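Local coordinates for D-xylonate dehydratase (Caulobacter crescentus, PDB 5OYN), which catalyses the dehydration of D-xylonate, and of D-gluconate with similar efficiency, using a [2Fe-2S] cluster and magnesium, at residues Ala306-Asn320 / Phe379-Val393. Sequence-based numbering, arbitrary orientation.
Sequences ADDWRAAYDIPLIVN and FPYHEPLAEKAGFLV
Phe-379 N donates to Ile-318 O (2.6 Å), with the donor in the carbonyl plane, and its ring turns obliquely toward the amide of Asn-320, whose ND2 is bonded to Glu-376 O. At Tyr-381 a chi1 of -166° swings the ring away from the backbone N, and its face meets the Pro-316 ring: CG of the proline sits 3.8 Å from the centroid of the Tyr-381 ring, a CH-pi contact. Pro-384 meets the same proline on another side, its CG 3.5 Å from Pro-316 CB. Leu-385 N and Ala-386 O then grip the O and N of Leu-317, and Leu-385 CD1 reaches on to the Asn-320 backbone. The two segments run antiparallel, mostly as loop, between helix 306-312 and the short strand 392-393, an outermost strand of the antiparallel sheet with 401-404 and 507-511; they join the N-terminal dehydratase family region to the C-terminal one, away from the cluster and magnesium sites. Lys-388 lays CB over one face of the Tyr-313 ring, while Leu-392 CD1 stands over the centre of the opposite face, 4.0 Å from the centroid of that ring. With an alanine at Tyr-313, Lys-388 and Leu-392 would probably lose the aromatic surface they share, opening a gap between them. Ala-389 N bonds to Ile-315 O (2.8 Å), and its CB packs against Leu-317 CB. Gly-390 N donates to Tyr-313 O at 3.0 Å. Trp-309 CE3 lies at the edge of the Phe-391 ring, near its plane; the six-membered ring of Trp-309 is set obliquely to it, at 57°, next to helix 270-282. Val-393 CG1 lies over one face of the Arg-310 guanidinium, and a water links Arg-310 NE to Val-393 O.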
ATOM      1  N   ALA A 306     -30.192 -20.585  30.114  1.00 66.74           N
ATOM      2  CA  ALA A 306     -29.281 -20.863  31.214  1.00 62.98           C
ATOM      3  C   ALA A 306     -28.987 -22.352  31.341  1.00 64.88           C
ATOM      4  O   ALA A 306     -27.917 -22.732  31.834  1.00 67.96           O
ATOM      5  CB  ALA A 306     -29.854 -20.307  32.516  1.00 51.52           C
ATOM      6  N   ASP A 307     -29.887 -23.207  30.870  1.00 64.69           N
ATOM      7  CA  ASP A 307     -29.608 -24.632  30.953  1.00 69.46           C
ATOM      8  C   ASP A 307     -28.581 -25.072  29.921  1.00 64.81           C
ATOM      9  O   ASP A 307     -27.842 -26.035  30.155  1.00 58.29           O
ATOM     10  CB  ASP A 307     -30.903 -25.424  30.811  1.00 75.98           C
ATOM     11  CG  ASP A 307     -31.587 -25.636  32.147  1.00 82.79           C
ATOM     12  OD1 ASP A 307     -30.872 -25.919  33.148  1.00 71.48           O
ATOM     13  OD2 ASP A 307     -32.832 -25.498  32.193  1.00 93.73           O
ATOM     14  N   ASP A 308     -28.499 -24.366  28.796  1.00 68.37           N
ATOM     15  CA  ASP A 308     -27.457 -24.676  27.829  1.00 66.49           C
ATOM     16  C   ASP A 308     -26.060 -24.421  28.391  1.00 64.00           C
ATOM     17  O   ASP A 308     -25.111 -25.105  27.992  1.00 60.49           O
ATOM     18  CB  ASP A 308     -27.702 -23.886  26.558  1.00 68.82           C
ATOM     19  CG  ASP A 308     -28.975 -24.313  25.866  1.00 74.97           C
ATOM     20  OD1 ASP A 308     -29.053 -25.506  25.472  1.00 73.78           O
ATOM     21  OD2 ASP A 308     -29.898 -23.470  25.739  1.00 74.48           O
ATOM     22  N   TRP A 309     -25.918 -23.490  29.343  1.00 59.24           N
ATOM     23  CA  TRP A 309     -24.623 -23.287  29.989  1.00 60.13           C
ATOM     24  C   TRP A 309     -24.350 -24.325  31.075  1.00 65.10           C
ATOM     25  O   TRP A 309     -23.220 -24.819  31.181  1.00 66.74           O
ATOM     26  CB  TRP A 309     -24.525 -21.873  30.569  1.00 62.36           C
ATOM     27  CG  TRP A 309     -24.673 -20.800  29.534  1.00 63.00           C
ATOM     28  CD1 TRP A 309     -25.754 -19.983  29.352  1.00 72.46           C
ATOM     29  CD2 TRP A 309     -23.726 -20.444  28.517  1.00 66.05           C
ATOM     30  NE1 TRP A 309     -25.538 -19.136  28.285  1.00 70.88           N
ATOM     31  CE2 TRP A 309     -24.302 -19.400  27.754  1.00 69.50           C
ATOM     32  CE3 TRP A 309     -22.447 -20.904  28.173  1.00 62.87           C
ATOM     33  CZ2 TRP A 309     -23.638 -18.803  26.680  1.00 65.98           C
ATOM     34  CZ3 TRP A 309     -21.794 -20.317  27.110  1.00 58.86           C
ATOM     35  CH2 TRP A 309     -22.386 -19.276  26.376  1.00 65.07           C
ATOM     36  N   ARG A 310     -25.357 -24.655  31.904  1.00 67.43           N
ATOM     37  CA  ARG A 310     -25.182 -25.712  32.906  1.00 61.34           C
ATOM     38  C   ARG A 310     -24.760 -27.027  32.275  1.00 58.14           C
ATOM     39  O   ARG A 310     -24.018 -27.803  32.889  1.00 63.70           O
ATOM     40  CB  ARG A 310     -26.467 -25.936  33.720  1.00 67.80           C
ATOM     41  CG  ARG A 310     -26.899 -24.756  34.560  1.00 62.41           C
ATOM     42  CD  ARG A 310     -28.311 -24.785  35.119  1.00 54.17           C
ATOM     43  NE  ARG A 310     -28.346 -23.867  36.251  1.00 50.37           N
ATOM     44  CZ  ARG A 310     -29.242 -22.898  36.403  1.00 53.79           C
ATOM     45  NH1 ARG A 310     -30.209 -22.731  35.497  1.00 47.16           N
ATOM     46  NH2 ARG A 310     -29.168 -22.097  37.467  1.00 53.42           N
ATOM     47  N   ALA A 311     -25.228 -27.295  31.058  1.00 57.60           N
ATOM     48  CA  ALA A 311     -24.818 -28.497  30.342  1.00 61.99           C
ATOM     49  C   ALA A 311     -23.299 -28.656  30.307  1.00 71.20           C
ATOM     50  O   ALA A 311     -22.779 -29.769  30.480  1.00 72.13           O
ATOM     51  CB  ALA A 311     -25.380 -28.451  28.922  1.00 63.70           C
ATOM     52  N   ALA A 312     -22.573 -27.548  30.108  1.00 67.54           N
ATOM     53  CA  ALA A 312     -21.137 -27.554  29.865  1.00 60.67           C
ATOM     54  C   ALA A 312     -20.291 -27.319  31.114  1.00 65.31           C
ATOM     55  O   ALA A 312     -19.062 -27.339  31.018  1.00 65.15           O
ATOM     56  CB  ALA A 312     -20.793 -26.499  28.811  1.00 64.30           C
ATOM     57  N   TYR A 313     -20.902 -27.117  32.284  1.00 68.76           N
ATOM     58  CA  TYR A 313     -20.123 -26.833  33.491  1.00 67.15           C
ATOM     59  C   TYR A 313     -19.089 -27.926  33.789  1.00 67.14           C
ATOM     60  O   TYR A 313     -17.963 -27.624  34.207  1.00 65.33           O
ATOM     61  CB  TYR A 313     -21.061 -26.643  34.687  1.00 64.64           C
ATOM     62  CG  TYR A 313     -20.345 -26.421  36.007  1.00 66.94           C
ATOM     63  CD1 TYR A 313     -19.398 -25.407  36.144  1.00 64.80           C
ATOM     64  CD2 TYR A 313     -20.615 -27.220  37.117  1.00 57.97           C
ATOM     65  CE1 TYR A 313     -18.745 -25.198  37.342  1.00 63.86           C
ATOM     66  CE2 TYR A 313     -19.959 -27.023  38.320  1.00 59.25           C
ATOM     67  CZ  TYR A 313     -19.030 -26.008  38.427  1.00 67.84           C
ATOM     68  OH  TYR A 313     -18.367 -25.794  39.613  1.00 71.32           O
ATOM     69  N   ASP A 314     -19.449 -29.198  33.600  1.00 66.39           N
ATOM     70  CA  ASP A 314     -18.568 -30.301  33.967  1.00 66.95           C
ATOM     71  C   ASP A 314     -17.599 -30.683  32.851  1.00 66.29           C
ATOM     72  O   ASP A 314     -17.161 -31.842  32.790  1.00 61.52           O
ATOM     73  CB  ASP A 314     -19.386 -31.522  34.393  1.00 68.60           C
ATOM     74  CG  ASP A 314     -20.204 -32.115  33.251  1.00 81.30           C
ATOM     75  OD1 ASP A 314     -20.242 -31.518  32.143  1.00 73.57           O
ATOM     76  OD2 ASP A 314     -20.821 -33.186  33.470  1.00 83.42           O
ATOM     77  N   ILE A 315     -17.287 -29.749  31.961  1.00 63.58           N
ATOM     78  CA  ILE A 315     -16.190 -29.932  31.008  1.00 58.57           C
ATOM     79  C   ILE A 315     -14.878 -29.590  31.708  1.00 60.96           C
ATOM     80  O   ILE A 315     -14.775 -28.511  32.320  1.00 62.05           O
ATOM     81  CB  ILE A 315     -16.395 -29.051  29.784  1.00 60.40           C
ATOM     82  CG1 ILE A 315     -17.766 -29.317  29.144  1.00 62.47           C
ATOM     83  CG2 ILE A 315     -15.247 -29.259  28.796  1.00 55.87           C
ATOM     84  CD1 ILE A 315     -17.766 -30.352  28.056  1.00 62.98           C
ATOM     85  N   PRO A 316     -13.870 -30.458  31.666  1.00 51.10           N
ATOM     86  CA  PRO A 316     -12.575 -30.103  32.259  1.00 53.79           C
ATOM     87  C   PRO A 316     -11.828 -29.090  31.395  1.00 59.89           C
ATOM     88  O   PRO A 316     -12.065 -28.951  30.189  1.00 54.29           O
ATOM     89  CB  PRO A 316     -11.826 -31.435  32.317  1.00 51.21           C
ATOM     90  CG  PRO A 316     -12.425 -32.264  31.215  1.00 52.52           C
ATOM     91  CD  PRO A 316     -13.850 -31.772  30.999  1.00 47.26           C
ATOM     92  N   LEU A 317     -10.918 -28.369  32.046  1.00 60.09           N
ATOM     93  CA  LEU A 317     -10.050 -27.403  31.382  1.00 55.35           C
ATOM     94  C   LEU A 317      -8.859 -28.136  30.784  1.00 57.43           C
ATOM     95  O   LEU A 317      -8.112 -28.796  31.512  1.00 62.61           O
ATOM     96  CB  LEU A 317      -9.577 -26.351  32.382  1.00 57.31           C
ATOM     97  CG  LEU A 317      -8.415 -25.481  31.913  1.00 61.59           C
ATOM     98  CD1 LEU A 317      -8.872 -24.543  30.796  1.00 56.36           C
ATOM     99  CD2 LEU A 317      -7.806 -24.711  33.073  1.00 57.07           C
ATOM    100  N   ILE A 318      -8.659 -28.026  29.471  1.00 59.55           N
ATOM    101  CA  ILE A 318      -7.596 -28.788  28.822  1.00 62.88           C
ATOM    102  C   ILE A 318      -6.541 -27.941  28.122  1.00 56.65           C
ATOM    103  O   ILE A 318      -5.498 -28.494  27.750  1.00 58.80           O
ATOM    104  CB  ILE A 318      -8.155 -29.843  27.846  1.00 62.08           C
ATOM    105  CG1 ILE A 318      -9.195 -29.237  26.914  1.00 59.92           C
ATOM    106  CG2 ILE A 318      -8.725 -31.022  28.622  1.00 59.32           C
ATOM    107  CD1 ILE A 318      -9.541 -30.171  25.769  1.00 63.80           C
ATOM    108  N   VAL A 319      -6.719 -26.631  27.945  1.00 53.16           N
ATOM    109  CA  VAL A 319      -5.688 -25.822  27.296  1.00 57.84           C
ATOM    110  C   VAL A 319      -4.909 -25.059  28.359  1.00 52.53           C
ATOM    111  O   VAL A 319      -5.494 -24.396  29.222  1.00 54.22           O
ATOM    112  CB  VAL A 319      -6.265 -24.877  26.221  1.00 59.69           C
ATOM    113  CG1 VAL A 319      -7.290 -25.599  25.370  1.00 55.73           C
ATOM    114  CG2 VAL A 319      -6.833 -23.598  26.815  1.00 64.52           C
ATOM    115  N   ASN A 320      -3.583 -25.168  28.295  1.00 52.54           N
ATOM    116  CA  ASN A 320      -2.698 -24.675  29.347  1.00 50.84           C
ATOM    117  C   ASN A 320      -2.236 -23.254  29.014  1.00 50.42           C
ATOM    118  O   ASN A 320      -1.064 -22.977  28.794  1.00 45.23           O
ATOM    119  CB  ASN A 320      -1.521 -25.622  29.524  1.00 50.30           C
ATOM    120  CG  ASN A 320      -0.758 -25.348  30.796  1.00 55.07           C
ATOM    121  OD1 ASN A 320      -1.179 -24.518  31.612  1.00 55.14           O
ATOM    122  ND2 ASN A 320       0.379 -26.022  30.968  1.00 48.25           N
ATOM    123  N   PHE A 379      -4.132 -30.641  27.358  1.00 59.13           N
ATOM    124  CA  PHE A 379      -4.165 -31.837  28.186  1.00 60.84           C
ATOM    125  C   PHE A 379      -5.194 -32.842  27.681  1.00 57.12           C
ATOM    126  O   PHE A 379      -6.172 -32.472  27.009  1.00 51.22           O
ATOM    127  CB  PHE A 379      -4.466 -31.465  29.631  1.00 58.09           C
ATOM    128  CG  PHE A 379      -3.269 -30.974  30.381  1.00 60.54           C
ATOM    129  CD1 PHE A 379      -2.286 -30.227  29.737  1.00 60.73           C
ATOM    130  CD2 PHE A 379      -3.119 -31.252  31.723  1.00 57.89           C
ATOM    131  CE1 PHE A 379      -1.176 -29.768  30.430  1.00 54.88           C
ATOM    132  CE2 PHE A 379      -2.019 -30.804  32.420  1.00 57.75           C
ATOM    133  CZ  PHE A 379      -1.043 -30.060  31.772  1.00 61.46           C
ATOM    134  N   PRO A 380      -4.985 -34.129  27.976  1.00 61.39           N
ATOM    135  CA  PRO A 380      -5.999 -35.135  27.633  1.00 60.42           C
ATOM    136  C   PRO A 380      -7.228 -34.962  28.508  1.00 58.90           C
ATOM    137  O   PRO A 380      -7.133 -34.576  29.676  1.00 61.26           O
ATOM    138  CB  PRO A 380      -5.290 -36.471  27.891  1.00 51.60           C
ATOM    139  CG  PRO A 380      -4.233 -36.153  28.881  1.00 52.28           C
ATOM    140  CD  PRO A 380      -3.822 -34.723  28.659  1.00 56.70           C
ATOM    141  N   TYR A 381      -8.391 -35.204  27.905  1.00 59.37           N
ATOM    142  CA  TYR A 381      -9.666 -35.014  28.590  1.00 63.87           C
ATOM    143  C   TYR A 381      -9.699 -35.708  29.950  1.00 66.97           C
ATOM    144  O   TYR A 381     -10.177 -35.135  30.935  1.00 66.78           O
ATOM    145  CB  TYR A 381     -10.798 -35.534  27.705  1.00 66.35           C
ATOM    146  CG  TYR A 381     -12.181 -35.105  28.135  1.00 69.14           C
ATOM    147  CD1 TYR A 381     -12.820 -35.711  29.212  1.00 66.15           C
ATOM    148  CD2 TYR A 381     -12.859 -34.107  27.450  1.00 62.71           C
ATOM    149  CE1 TYR A 381     -14.091 -35.322  29.602  1.00 62.34           C
ATOM    150  CE2 TYR A 381     -14.126 -33.716  27.832  1.00 66.11           C
ATOM    151  CZ  TYR A 381     -14.737 -34.327  28.907  1.00 63.67           C
ATOM    152  OH  TYR A 381     -16.002 -33.935  29.282  1.00 71.46           O
ATOM    153  N   HIS A 382      -9.189 -36.938  30.030  1.00 67.88           N
ATOM    154  CA  HIS A 382      -9.357 -37.702  31.260  1.00 68.56           C
ATOM    155  C   HIS A 382      -8.319 -37.378  32.318  1.00 70.37           C
ATOM    156  O   HIS A 382      -8.613 -37.529  33.507  1.00 80.51           O
ATOM    157  CB  HIS A 382      -9.370 -39.194  30.953  1.00 62.42           C
ATOM    158  CG  HIS A 382     -10.668 -39.642  30.362  1.00 69.80           C
ATOM    159  ND1 HIS A 382     -11.885 -39.242  30.876  1.00 73.04           N
ATOM    160  CD2 HIS A 382     -10.949 -40.394  29.269  1.00 73.62           C
ATOM    161  CE1 HIS A 382     -12.859 -39.749  30.143  1.00 74.44           C
ATOM    162  NE2 HIS A 382     -12.319 -40.454  29.163  1.00 77.07           N
ATOM    163  N   GLU A 383      -7.131 -36.915  31.932  1.00 71.71           N
ATOM    164  CA  GLU A 383      -6.142 -36.385  32.871  1.00 71.72           C
ATOM    165  C   GLU A 383      -5.954 -34.898  32.574  1.00 72.10           C
ATOM    166  O   GLU A 383      -4.919 -34.483  32.031  1.00 70.68           O
ATOM    167  CB  GLU A 383      -4.814 -37.142  32.791  1.00 68.32           C
ATOM    168  CG  GLU A 383      -4.875 -38.684  32.880  1.00 79.22           C
ATOM    169  CD  GLU A 383      -5.821 -39.215  33.976  1.00 93.99           C
ATOM    170  OE1 GLU A 383      -6.913 -39.732  33.628  1.00 96.58           O
ATOM    171  OE2 GLU A 383      -5.486 -39.100  35.183  1.00 89.29           O
ATOM    172  N   PRO A 384      -6.949 -34.064  32.913  1.00 70.53           N
ATOM    173  CA  PRO A 384      -6.897 -32.660  32.507  1.00 61.30           C
ATOM    174  C   PRO A 384      -6.210 -31.773  33.529  1.00 63.89           C
ATOM    175  O   PRO A 384      -5.506 -32.251  34.423  1.00 63.95           O
ATOM    176  CB  PRO A 384      -8.376 -32.302  32.372  1.00 65.04           C
ATOM    177  CG  PRO A 384      -9.004 -33.082  33.469  1.00 62.50           C
ATOM    178  CD  PRO A 384      -8.203 -34.361  33.627  1.00 62.24           C
ATOM    179  N   LEU A 385      -6.415 -30.468  33.402  1.00 65.70           N
ATOM    180  CA  LEU A 385      -5.752 -29.496  34.261  1.00 66.15           C
ATOM    181  C   LEU A 385      -6.558 -29.187  35.499  1.00 65.98           C
ATOM    182  O   LEU A 385      -5.982 -28.867  36.546  1.00 68.53           O
ATOM    183  CB  LEU A 385      -5.530 -28.187  33.504  1.00 65.18           C
ATOM    184  CG  LEU A 385      -4.231 -27.955  32.757  1.00 62.13           C
ATOM    185  CD1 LEU A 385      -4.426 -26.703  31.945  1.00 63.76           C
ATOM    186  CD2 LEU A 385      -3.079 -27.788  33.735  1.00 61.33           C
ATOM    187  N   ALA A 386      -7.880 -29.240  35.366  1.00 64.77           N
ATOM    188  CA  ALA A 386      -8.853 -28.895  36.384  1.00 62.18           C
ATOM    189  C   ALA A 386     -10.189 -29.426  35.909  1.00 70.09           C
ATOM    190  O   ALA A 386     -10.478 -29.384  34.707  1.00 66.58           O
ATOM    191  CB  ALA A 386      -8.942 -27.381  36.612  1.00 58.11           C
ATOM    192  N   GLU A 387     -10.987 -29.944  36.839  1.00 70.80           N
ATOM    193  CA  GLU A 387     -12.317 -30.387  36.468  1.00 69.53           C
ATOM    194  C   GLU A 387     -13.315 -29.244  36.649  1.00 64.85           C
ATOM    195  O   GLU A 387     -12.977 -28.166  37.146  1.00 62.08           O
ATOM    196  CB  GLU A 387     -12.704 -31.627  37.266  1.00 66.30           C
ATOM    197  CG  GLU A 387     -11.967 -32.871  36.794  1.00 69.81           C
ATOM    198  CD  GLU A 387     -11.969 -33.986  37.828  1.00 98.40           C
ATOM    199  OE1 GLU A 387     -13.003 -34.152  38.530  1.00100.94           O
ATOM    200  OE2 GLU A 387     -10.931 -34.693  37.941  1.00100.96           O
ATOM    201  N   LYS A 388     -14.544 -29.483  36.192  1.00 66.52           N
ATOM    202  CA  LYS A 388     -15.655 -28.528  36.288  1.00 70.08           C
ATOM    203  C   LYS A 388     -15.204 -27.118  35.915  1.00 64.86           C
ATOM    204  O   LYS A 388     -15.198 -26.196  36.732  1.00 65.67           O
ATOM    205  CB  LYS A 388     -16.281 -28.547  37.688  1.00 72.16           C
ATOM    206  CG  LYS A 388     -16.812 -29.904  38.132  1.00 72.55           C
ATOM    207  CD  LYS A 388     -17.951 -29.770  39.138  1.00 79.55           C
ATOM    208  CE  LYS A 388     -17.463 -29.237  40.480  1.00 88.59           C
ATOM    209  NZ  LYS A 388     -17.929 -30.068  41.637  1.00 82.19           N
ATOM    210  N   ALA A 389     -14.809 -26.965  34.652  1.00 66.23           N
ATOM    211  CA  ALA A 389     -14.205 -25.718  34.195  1.00 64.46           C
ATOM    212  C   ALA A 389     -15.182 -24.802  33.475  1.00 59.66           C
ATOM    213  O   ALA A 389     -14.843 -23.638  33.227  1.00 57.71           O
ATOM    214  CB  ALA A 389     -13.016 -26.005  33.278  1.00 58.89           C
ATOM    215  N   GLY A 390     -16.372 -25.294  33.149  1.00 57.58           N
ATOM    216  CA  GLY A 390     -17.365 -24.489  32.472  1.00 54.37           C
ATOM    217  C   GLY A 390     -17.836 -23.332  33.322  1.00 56.80           C
ATOM    218  O   GLY A 390     -17.490 -23.181  34.489  1.00 56.91           O
ATOM    219  N   PHE A 391     -18.643 -22.482  32.706  1.00 63.13           N
ATOM    220  CA  PHE A 391     -19.249 -21.404  33.460  1.00 60.58           C
ATOM    221  C   PHE A 391     -20.250 -22.000  34.422  1.00 67.11           C
ATOM    222  O   PHE A 391     -20.827 -23.060  34.170  1.00 73.20           O
ATOM    223  CB  PHE A 391     -19.935 -20.400  32.538  1.00 65.36           C
ATOM    224  CG  PHE A 391     -19.001 -19.732  31.570  1.00 65.37           C
ATOM    225  CD1 PHE A 391     -17.768 -19.253  31.990  1.00 69.61           C
ATOM    226  CD2 PHE A 391     -19.347 -19.594  30.236  1.00 62.57           C
ATOM    227  CE1 PHE A 391     -16.894 -18.637  31.092  1.00 64.07           C
ATOM    228  CE2 PHE A 391     -18.478 -18.979  29.335  1.00 62.15           C
ATOM    229  CZ  PHE A 391     -17.254 -18.503  29.766  1.00 56.76           C
ATOM    230  N   LEU A 392     -20.428 -21.332  35.549  1.00 66.92           N
ATOM    231  CA  LEU A 392     -21.363 -21.771  36.572  1.00 62.11           C
ATOM    232  C   LEU A 392     -22.436 -20.697  36.705  1.00 61.36           C
ATOM    233  O   LEU A 392     -22.209 -19.667  37.344  1.00 62.72           O
ATOM    234  CB  LEU A 392     -20.643 -22.016  37.891  1.00 62.48           C
ATOM    235  CG  LEU A 392     -21.621 -22.451  38.985  1.00 66.59           C
ATOM    236  CD1 LEU A 392     -22.425 -23.670  38.520  1.00 63.37           C
ATOM    237  CD2 LEU A 392     -20.906 -22.732  40.287  1.00 57.52           C
ATOM    238  N   VAL A 393     -23.609 -20.919  36.111  1.00 64.17           N
ATOM    239  CA  VAL A 393     -24.677 -19.943  36.295  1.00 65.67           C
ATOM    240  C   VAL A 393     -25.150 -19.964  37.741  1.00 64.95           C
ATOM    241  O   VAL A 393     -25.266 -21.028  38.369  1.00 61.99           O
ATOM    242  CB  VAL A 393     -25.836 -20.160  35.308  1.00 63.54           C
ATOM    243  CG1 VAL A 393     -26.216 -21.584  35.276  1.00 64.82           C
ATOM    244  CG2 VAL A 393     -27.037 -19.284  35.698  1.00 62.32           C
TER
HETATM  245  O   HOH W   1     -26.057 -23.697  37.694  1.00 62.26           O